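Local coordinates for 336aa long hypothetical dTDP-glucose 4,6-dehydratase (Pyrococcus horikoshii, PDB 2HUN), which binds NAD in a Rossmann-type fold and probably acts as a dTDP-glucose 4,6-dehydratase, at residues K5-G10 against E31-D36; T179-P184 against D216-E221. One frame throughout, in Å; residues are numbered along the deposited sequence.

Contact 1 (K5-G10 against E31-D36); sequences KLLVTG and EVINID. With NAD (nicotinamide-adenine-dinucleotide), chain C.
Leu7 and Thr9 share one face of this parallel strand pair with Ile33 and Ile35. Leu7 holds CG anti to its backbone N (chi1 172°), which swings CD1 over the neighbouring strand, 3.8 Å from Ile33 CG2 and almost as close to Ile35 CG2. Thr9 and Ile35 lie side by side and meet methyl to methyl, CG2 to CG2, at 3.6 Å; Thr9 OG1 turns elsewhere, to His81 and Ala83. On the face of Leu6 and Val8 the two strands meet more lightly, Val8 CG2 reaching Val32 CG1 at 4.1 Å. At the outer end Lys5 and Glu31 run alongside each other to a long salt bridge. Five backbone bonds, from Leu6 N to Glu31 O through Gly10 N to Ile35 O, zip the strands in register.

Beyond the last bond Asp36, with CG anti to its backbone N (chi1 -160°), offers its carboxylate to the adenosine ribose of NAD. OD1 accepts from O2B of NAD at 2.6 Å and OD2 accepts from O3B of NAD at 2.5 Å, a very short bond; Leu38 N and Met12 N also bond to these oxygens. An alanine here would probably leave both ribose hydroxyls without their acceptor and weaken the grip on NAD. Gly10 CA packs 3.3 Å from O4B of NAD, where a side chain would clash.

This is the first beta-alpha-beta unit of the Rossmann fold: helix 14-26 covers the Val8 and Val32 face, helix 66-74 the Leu7 and Ile35 face, while strands 78-81 and 56-60 continue the sheet beyond 5-9 and 31-36.

Contact 2 (T179-P184 against D216-E221); sequences TNNYGP and DWLYVE. With NAD (nicotinamide-adenine-dinucleotide), chain C.
Asn180 to Tyr182 pair in parallel with Trp217 to Tyr219, the short strand axes 4.7 Å apart and turned by 42°, with Leu218 N bonded to Asn180 O and Tyr182 N to Leu218 O before Val220 N donates to Tyr182 O. At the start Thr179 OG1 donates to Asp216 OD2 at 2.8 Å, meeting the carboxylate on its anti side; Ala244 N and Glu246 N bond to the same carboxylate. Asn180 CG stands anti to the carbonyl carbon, beside the backbone N, and this lets ND2 turn back to Asp216 O at 3.1 Å, an acceptor that also takes a weak bond from Asn180 N. Asn180 CB lies over one face of the six-membered ring of Trp217, toward its rim, a CH-pi contact 4.0 Å from the ring centroid.

In the Rossmann-type sheet strand 172-182 ends at the nicotinamide: Asn181 N gives O7N of NAD a nearly straight bond of 2.7 Å, and Thr179 O comes within 3.2 Å of C4N of NAD. The Asn181 side chain is fixed from two sides, ND2 bonding weakly to Thr179 O and OD1 to His223, in the helix that starts at Val220.

Tyr182 carries CG between its backbone N and carbonyl carbon (chi1 70°), bringing the ring across the opposite strand. Tyr219 CA sits over one face, and the Tyr219 ring presents its edge to the Tyr182 ring in an offset edge-to-face pair, planes at 64°. Water 1 joins Tyr182 OH to Trp217 O. Tyr219, at the N-cap position of helix 220-233, has its OH 3.5 Å from Pro184 CD. A side chain on Gly183 would collide with Val220 CG1, and helix 300-313 packs against Tyr182, Pro184 and Tyr219.

How the contacts relate
Both contacts are mainly buried parallel pairings in one mixed sheet, but they hold different strands and serve different ends of NAD. Contact 1, an early beta-alpha-beta pair, has its centre about 16 Å from the centre of the chain and reaches the surface at its charged outer end; contact 2 is deeper, its centre about 8 Å from that of the chain. The centres of the two contacts are about 21 Å apart and they do not touch, the dinucleotide spanning between them. Aliphatic packing and a carboxylate on the ribose mark contact 1, whereas contact 2 relies on aromatic rings, side-chain amides and a backbone amide on the nicotinamide. Helix 14-26 touches side chains of both.

Contact 1 (K5-G10 against E31-D36)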
loop_
_atom_site.group_PDB
_atom_site.type_symbol
_atom_site.label_atom_id
_atom_site.label_comp_id
_atom_site.label_asym_id
_atom_site.label_seq_id
_atom_site.Cartn_x
_atom_site.Cartn_y
_atom_site.Cartn_z
ATOM N N LYS A 5 -22.283 -14.166 13.576
ATOM C CA LYS A 5 -21.583 -15.181 12.785
ATOM C C LYS A 5 -20.314 -14.534 12.235
ATOM O O LYS A 5 -20.382 -13.500 11.572
ATOM C CB LYS A 5 -22.425 -15.652 11.596
ATOM C CG LYS A 5 -23.823 -16.137 11.927
ATOM C CD LYS A 5 -24.488 -16.693 10.672
ATOM C CE LYS A 5 -25.998 -16.564 10.748
ATOM N NZ LYS A 5 -26.538 -17.161 11.993
ATOM N N LEU A 6 -19.164 -15.145 12.492
ATOM C CA LEU A 6 -17.907 -14.590 12.010
ATOM C C LEU A 6 -17.191 -15.475 11.012
ATOM O O LEU A 6 -17.200 -16.698 11.128
ATOM C CB LEU A 6 -16.937 -14.343 13.170
ATOM C CG LEU A 6 -17.329 -13.426 14.327
ATOM C CD1 LEU A 6 -16.185 -13.405 15.344
ATOM C CD2 LEU A 6 -17.627 -12.025 13.816
ATOM N N LEU A 7 -16.571 -14.834 10.030
ATOM C CA LEU A 7 -15.759 -15.531 9.052
ATOM C C LEU A 7 -14.345 -15.163 9.482
ATOM O O LEU A 7 -13.992 -13.985 9.485
ATOM C CB LEU A 7 -15.995 -15.004 7.636
ATOM C CG LEU A 7 -15.012 -15.599 6.620
ATOM C CD1 LEU A 7 -15.304 -17.095 6.442
ATOM C CD2 LEU A 7 -15.123 -14.865 5.289
ATOM N N VAL A 8 -13.555 -16.151 9.881
ATOM C CA VAL A 8 -12.180 -15.901 10.292
ATOM C C VAL A 8 -11.238 -16.493 9.250
ATOM O O VAL A 8 -11.203 -17.712 9.076
ATOM C CB VAL A 8 -11.860 -16.552 11.664
ATOM C CG1 VAL A 8 -10.382 -16.364 11.995
ATOM C CG2 VAL A 8 -12.739 -15.940 12.767
ATOM N N THR A 9 -10.491 -15.641 8.545
ATOM C CA THR A 9 -9.552 -16.138 7.537
ATOM C C THR A 9 -8.223 -16.433 8.229
ATOM O O THR A 9 -7.845 -15.758 9.192
ATOM C CB THR A 9 -9.305 -15.114 6.384
ATOM O OG1 THR A 9 -8.505 -14.026 6.863
ATOM C CG2 THR A 9 -10.635 -14.575 5.841
ATOM N N GLY A 10 -7.523 -17.447 7.735
ATOM C CA GLY A 10 -6.253 -17.829 8.323
ATOM C C GLY A 10 -6.433 -18.336 9.741
ATOM O O GLY A 10 -5.528 -18.237 10.569
ATOM N N GLU A 31 -20.920 -17.885 16.188
ATOM C CA GLU A 31 -20.537 -18.972 15.298
ATOM C C GLU A 31 -19.324 -18.567 14.470
ATOM O O GLU A 31 -19.154 -17.397 14.125
ATOM C CB GLU A 31 -21.690 -19.330 14.364
ATOM C CG GLU A 31 -22.878 -19.971 15.052
ATOM C CD GLU A 31 -24.006 -20.257 14.082
ATOM O OE1 GLU A 31 -23.755 -20.931 13.063
ATOM O OE2 GLU A 31 -25.142 -19.803 14.335
ATOM N N VAL A 32 -18.489 -19.542 14.141
ATOM C CA VAL A 32 -17.297 -19.272 13.366
ATOM C C VAL A 32 -17.111 -20.179 12.156
ATOM O O VAL A 32 -17.291 -21.394 12.230
ATOM C CB VAL A 32 -16.039 -19.400 14.242
ATOM C CG1 VAL A 32 -14.794 -19.395 13.364
ATOM C CG2 VAL A 32 -15.989 -18.258 15.255
ATOM N N ILE A 33 -16.765 -19.566 11.036
ATOM C CA ILE A 33 -16.465 -20.295 9.824
ATOM C C ILE A 33 -15.017 -19.919 9.586
ATOM O O ILE A 33 -14.704 -18.742 9.411
ATOM C CB ILE A 33 -17.278 -19.823 8.617
ATOM C CG1 ILE A 33 -18.755 -20.159 8.807
ATOM C CG2 ILE A 33 -16.728 -20.476 7.359
ATOM C CD1 ILE A 33 -19.643 -19.606 7.707
ATOM N N ASN A 34 -14.141 -20.913 9.599
ATOM C CA ASN A 34 -12.721 -20.693 9.397
ATOM C C ASN A 34 -12.297 -21.096 7.994
ATOM O O ASN A 34 -12.404 -22.260 7.617
ATOM C CB ASN A 34 -11.929 -21.485 10.459
ATOM C CG ASN A 34 -10.447 -21.584 10.147
ATOM O OD1 ASN A 34 -9.904 -20.785 9.394
ATOM N ND2 ASN A 34 -9.779 -22.565 10.753
ATOM N N ILE A 35 -11.838 -20.126 7.211
ATOM C CA ILE A 35 -11.379 -20.421 5.866
ATOM C C ILE A 35 -9.864 -20.315 5.912
ATOM O O ILE A 35 -9.307 -19.282 6.277
ATOM C CB ILE A 35 -11.978 -19.445 4.815
ATOM C CG1 ILE A 35 -11.425 -19.780 3.431
ATOM C CG2 ILE A 35 -11.683 -17.999 5.194
ATOM C CD1 ILE A 35 -12.058 -18.993 2.301
ATOM N N ASP A 36 -9.206 -21.418 5.586
ATOM C CA ASP A 36 -7.762 -21.480 5.607
ATOM C C ASP A 36 -7.380 -22.415 4.494
ATOM O O ASP A 36 -8.003 -23.440 4.259
ATOM C CB ASP A 36 -7.263 -22.021 6.949
ATOM C CG ASP A 36 -5.805 -21.667 7.221
ATOM O OD1 ASP A 36 -4.914 -22.172 6.515
ATOM O OD2 ASP A 36 -5.555 -20.874 8.155
HETATM P PA NAD C . 0.622 -17.966 10.468
HETATM O O1A NAD C . 1.656 -18.070 9.426
HETATM O O2A NAD C . 0.752 -18.773 11.714
HETATM O O5B NAD C . -0.774 -18.367 9.789
HETATM C C5B NAD C . -1.287 -17.744 8.602
HETATM C C4B NAD C . -2.553 -18.548 8.279
HETATM O O4B NAD C . -3.214 -17.997 7.123
HETATM C C3B NAD C . -2.210 -20.027 7.939
HETATM O O3B NAD C . -3.107 -20.917 8.623
HETATM C C2B NAD C . -2.301 -20.059 6.402
HETATM O O2B NAD C . -2.599 -21.323 5.809
HETATM C C1B NAD C . -3.368 -19.000 6.124
HETATM N N9A NAD C . -3.259 -18.366 4.792
HETATM C C8A NAD C . -2.191 -17.761 4.238
HETATM N N7A NAD C . -2.515 -17.323 3.022
HETATM C C5A NAD C . -3.784 -17.638 2.784
HETATM C C6A NAD C . -4.678 -17.450 1.694
HETATM N N6A NAD C . -4.335 -16.840 0.568
HETATM N N1A NAD C . -5.992 -17.953 1.843
HETATM C C2A NAD C . -6.375 -18.609 3.022
HETATM N N3A NAD C . -5.532 -18.787 4.048
HETATM C C4A NAD C . -4.267 -18.307 3.922
HETATM O O3 NAD C . 0.723 -16.456 10.952
HETATM P PN NAD C . 0.031 -15.556 12.056
HETATM O O1N NAD C . 1.200 -15.117 12.872
HETATM O O2N NAD C . -1.008 -16.292 12.805
HETATM O O5D NAD C . -0.476 -14.243 11.261
HETATM C C5D NAD C . -1.830 -13.784 11.250
HETATM C C4D NAD C . -1.855 -12.308 10.778
HETATM O O4D NAD C . -1.305 -11.442 11.785
HETATM C C3D NAD C . -1.064 -12.088 9.482
HETATM O O3D NAD C . -1.840 -11.219 8.616
HETATM C C2D NAD C . 0.246 -11.409 9.969
HETATM O O2D NAD C . 0.764 -10.553 8.946
HETATM C C1D NAD C . -0.235 -10.669 11.208
HETATM N N1N NAD C . 0.797 -10.438 12.239
HETATM C C2N NAD C . 1.390 -11.508 12.990
HETATM C C3N NAD C . 2.356 -11.200 13.963
HETATM C C7N NAD C . 3.028 -12.300 14.817
HETATM O O7N NAD C . 3.735 -11.961 15.774
HETATM N N7N NAD C . 2.820 -13.577 14.521
HETATM C C4N NAD C . 2.737 -9.853 14.191
HETATM C C5N NAD C . 2.145 -8.815 13.441
HETATM C C6N NAD C . 1.174 -9.092 12.464
#

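Contact 2 (T179-P184 against D216-E221)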
loop_
_atom_site.group_PDB
_atom_site.type_symbol
_atom_site.label_atom_id
_atom_site.label_comp_id
_atom_site.label_asym_id
_atom_site.label_seq_id
_atom_site.Cartn_x
_atom_site.Cartn_y
_atom_site.Cartn_z
ATOM N N THR A 179 2.392 -5.685 17.244
ATOM C CA THR A 179 3.796 -6.042 17.339
ATOM C C THR A 179 3.929 -7.561 17.374
ATOM O O THR A 179 3.021 -8.279 16.960
ATOM C CB THR A 179 4.421 -5.435 18.610
ATOM O OG1 THR A 179 3.761 -5.964 19.763
ATOM C CG2 THR A 179 4.256 -3.925 18.603
ATOM N N ASN A 180 5.049 -8.050 17.889
ATOM C CA ASN A 180 5.301 -9.487 17.943
ATOM C C ASN A 180 4.427 -10.256 18.928
ATOM O O ASN A 180 4.402 -9.943 20.115
ATOM C CB ASN A 180 6.768 -9.725 18.273
ATOM C CG ASN A 180 7.692 -8.998 17.331
ATOM O OD1 ASN A 180 7.814 -9.359 16.158
ATOM N ND2 ASN A 180 8.336 -7.947 17.833
ATOM N N ASN A 181 3.710 -11.260 18.424
ATOM C CA ASN A 181 2.858 -12.093 19.274
ATOM C C ASN A 181 3.632 -13.310 19.779
ATOM O O ASN A 181 4.544 -13.801 19.112
ATOM C CB ASN A 181 1.635 -12.613 18.506
ATOM C CG ASN A 181 0.531 -11.581 18.369
ATOM O OD1 ASN A 181 -0.646 -11.894 18.565
ATOM N ND2 ASN A 181 0.898 -10.351 18.014
ATOM N N TYR A 182 3.247 -13.791 20.956
ATOM C CA TYR A 182 3.844 -14.977 21.557
ATOM C C TYR A 182 2.774 -15.618 22.431
ATOM O O TYR A 182 1.861 -14.940 22.911
ATOM C CB TYR A 182 5.084 -14.610 22.387
ATOM C CG TYR A 182 4.808 -13.859 23.671
ATOM C CD1 TYR A 182 4.674 -12.473 23.674
ATOM C CD2 TYR A 182 4.687 -14.535 24.883
ATOM C CE1 TYR A 182 4.429 -11.772 24.863
ATOM C CE2 TYR A 182 4.443 -13.848 26.072
ATOM C CZ TYR A 182 4.316 -12.469 26.055
ATOM O OH TYR A 182 4.086 -11.790 27.231
ATOM N N GLY A 183 2.871 -16.930 22.613
ATOM C CA GLY A 183 1.894 -17.638 23.414
ATOM C C GLY A 183 1.610 -19.006 22.822
ATOM O O GLY A 183 2.361 -19.476 21.960
ATOM N N PRO A 184 0.519 -19.664 23.248
ATOM C CA PRO A 184 0.147 -20.995 22.752
ATOM C C PRO A 184 0.046 -21.095 21.234
ATOM O O PRO A 184 -0.348 -20.143 20.557
ATOM C CB PRO A 184 -1.201 -21.249 23.426
ATOM C CG PRO A 184 -1.083 -20.469 24.719
ATOM C CD PRO A 184 -0.447 -19.187 24.257
ATOM N N ASP A 216 8.836 -5.260 20.516
ATOM C CA ASP A 216 7.758 -5.211 21.483
ATOM C C ASP A 216 7.111 -6.595 21.486
ATOM O O ASP A 216 6.864 -7.175 20.428
ATOM C CB ASP A 216 6.738 -4.141 21.077
ATOM C CG ASP A 216 5.646 -3.954 22.112
ATOM O OD1 ASP A 216 5.969 -3.539 23.244
ATOM O OD2 ASP A 216 4.463 -4.229 21.800
ATOM N N TRP A 217 6.858 -7.131 22.673
ATOM C CA TRP A 217 6.242 -8.443 22.780
ATOM C C TRP A 217 4.840 -8.331 23.342
ATOM O O TRP A 217 4.623 -7.749 24.409
ATOM C CB TRP A 217 7.110 -9.370 23.633
ATOM C CG TRP A 217 8.433 -9.638 22.978
ATOM C CD1 TRP A 217 9.605 -8.964 23.180
ATOM C CD2 TRP A 217 8.687 -10.577 21.924
ATOM N NE1 TRP A 217 10.569 -9.418 22.312
ATOM C CE2 TRP A 217 10.033 -10.410 21.531
ATOM C CE3 TRP A 217 7.906 -11.539 21.269
ATOM C CZ2 TRP A 217 10.616 -11.172 20.512
ATOM C CZ3 TRP A 217 8.488 -12.296 20.254
ATOM C CH2 TRP A 217 9.829 -12.106 19.890
ATOM N N LEU A 218 3.885 -8.880 22.601
ATOM C CA LEU A 218 2.480 -8.843 22.989
ATOM C C LEU A 218 1.913 -10.252 23.153
ATOM O O LEU A 218 1.923 -11.037 22.202
ATOM C CB LEU A 218 1.691 -8.087 21.914
ATOM C CG LEU A 218 0.169 -7.966 22.010
ATOM C CD1 LEU A 218 -0.200 -7.068 23.172
ATOM C CD2 LEU A 218 -0.368 -7.391 20.707
ATOM N N TYR A 219 1.414 -10.572 24.346
ATOM C CA TYR A 219 0.829 -11.897 24.571
ATOM C C TYR A 219 -0.333 -12.056 23.593
ATOM O O TYR A 219 -1.186 -11.177 23.491
ATOM C CB TYR A 219 0.330 -12.045 26.011
ATOM C CG TYR A 219 -0.117 -13.459 26.340
ATOM C CD1 TYR A 219 0.751 -14.540 26.172
ATOM C CD2 TYR A 219 -1.419 -13.721 26.776
ATOM C CE1 TYR A 219 0.335 -15.846 26.422
ATOM C CE2 TYR A 219 -1.844 -15.023 27.030
ATOM C CZ TYR A 219 -0.961 -16.082 26.846
ATOM O OH TYR A 219 -1.383 -17.372 27.054
ATOM N N VAL A 220 -0.365 -13.171 22.870
ATOM C CA VAL A 220 -1.403 -13.388 21.869
ATOM C C VAL A 220 -2.835 -13.171 22.358
ATOM O O VAL A 220 -3.646 -12.580 21.645
ATOM C CB VAL A 220 -1.282 -14.799 21.223
ATOM C CG1 VAL A 220 -1.626 -15.892 22.241
ATOM C CG2 VAL A 220 -2.186 -14.884 19.998
ATOM N N GLU A 221 -3.162 -13.623 23.566
ATOM C CA GLU A 221 -4.527 -13.422 24.053
ATOM C C GLU A 221 -4.864 -11.926 24.144
ATOM O O GLU A 221 -6.013 -11.528 23.910
ATOM C CB GLU A 221 -4.740 -14.084 25.421
ATOM C CG GLU A 221 -6.214 -14.184 25.817
ATOM C CD GLU A 221 -6.411 -14.627 27.255
ATOM O OE1 GLU A 221 -5.827 -15.658 27.647
ATOM O OE2 GLU A 221 -7.152 -13.948 27.999
HETATM P PA NAD C . 0.622 -17.966 10.468
HETATM O O1A NAD C . 1.656 -18.070 9.426
HETATM O O2A NAD C . 0.752 -18.773 11.714
HETATM O O5B NAD C . -0.774 -18.367 9.789
HETATM C C5B NAD C . -1.287 -17.744 8.602
HETATM C C4B NAD C . -2.553 -18.548 8.279
HETATM O O4B NAD C . -3.214 -17.997 7.123
HETATM C C3B NAD C . -2.210 -20.027 7.939
HETATM O O3B NAD C . -3.107 -20.917 8.623
HETATM C C2B NAD C . -2.301 -20.059 6.402
HETATM O O2B NAD C . -2.599 -21.323 5.809
HETATM C C1B NAD C . -3.368 -19.000 6.124
HETATM N N9A NAD C . -3.259 -18.366 4.792
HETATM C C8A NAD C . -2.191 -17.761 4.238
HETATM N N7A NAD C . -2.515 -17.323 3.022
HETATM C C5A NAD C . -3.784 -17.638 2.784
HETATM C C6A NAD C . -4.678 -17.450 1.694
HETATM N N6A NAD C . -4.335 -16.840 0.568
HETATM N N1A NAD C . -5.992 -17.953 1.843
HETATM C C2A NAD C . -6.375 -18.609 3.022
HETATM N N3A NAD C . -5.532 -18.787 4.048
HETATM C C4A NAD C . -4.267 -18.307 3.922
HETATM O O3 NAD C . 0.723 -16.456 10.952
HETATM P PN NAD C . 0.031 -15.556 12.056
HETATM O O1N NAD C . 1.200 -15.117 12.872
HETATM O O2N NAD C . -1.008 -16.292 12.805
HETATM O O5D NAD C . -0.476 -14.243 11.261
HETATM C C5D NAD C . -1.830 -13.784 11.250
HETATM C C4D NAD C . -1.855 -12.308 10.778
HETATM O O4D NAD C . -1.305 -11.442 11.785
HETATM C C3D NAD C . -1.064 -12.088 9.482
HETATM O O3D NAD C . -1.840 -11.219 8.616
HETATM C C2D NAD C . 0.246 -11.409 9.969
HETATM O O2D NAD C . 0.764 -10.553 8.946
HETATM C C1D NAD C . -0.235 -10.669 11.208
HETATM N N1N NAD C . 0.797 -10.438 12.239
HETATM C C2N NAD C . 1.390 -11.508 12.990
HETATM C C3N NAD C . 2.356 -11.200 13.963
HETATM C C7N NAD C . 3.028 -12.300 14.817
HETATM O O7N NAD C . 3.735 -11.961 15.774
HETATM N N7N NAD C . 2.820 -13.577 14.521
HETATM C C4N NAD C . 2.737 -9.853 14.191
HETATM C C5N NAD C . 2.145 -8.815 13.441
HETATM C C6N NAD C . 1.174 -9.092 12.464
HETATM O O HOH W 1 3.746 -8.960 26.996
#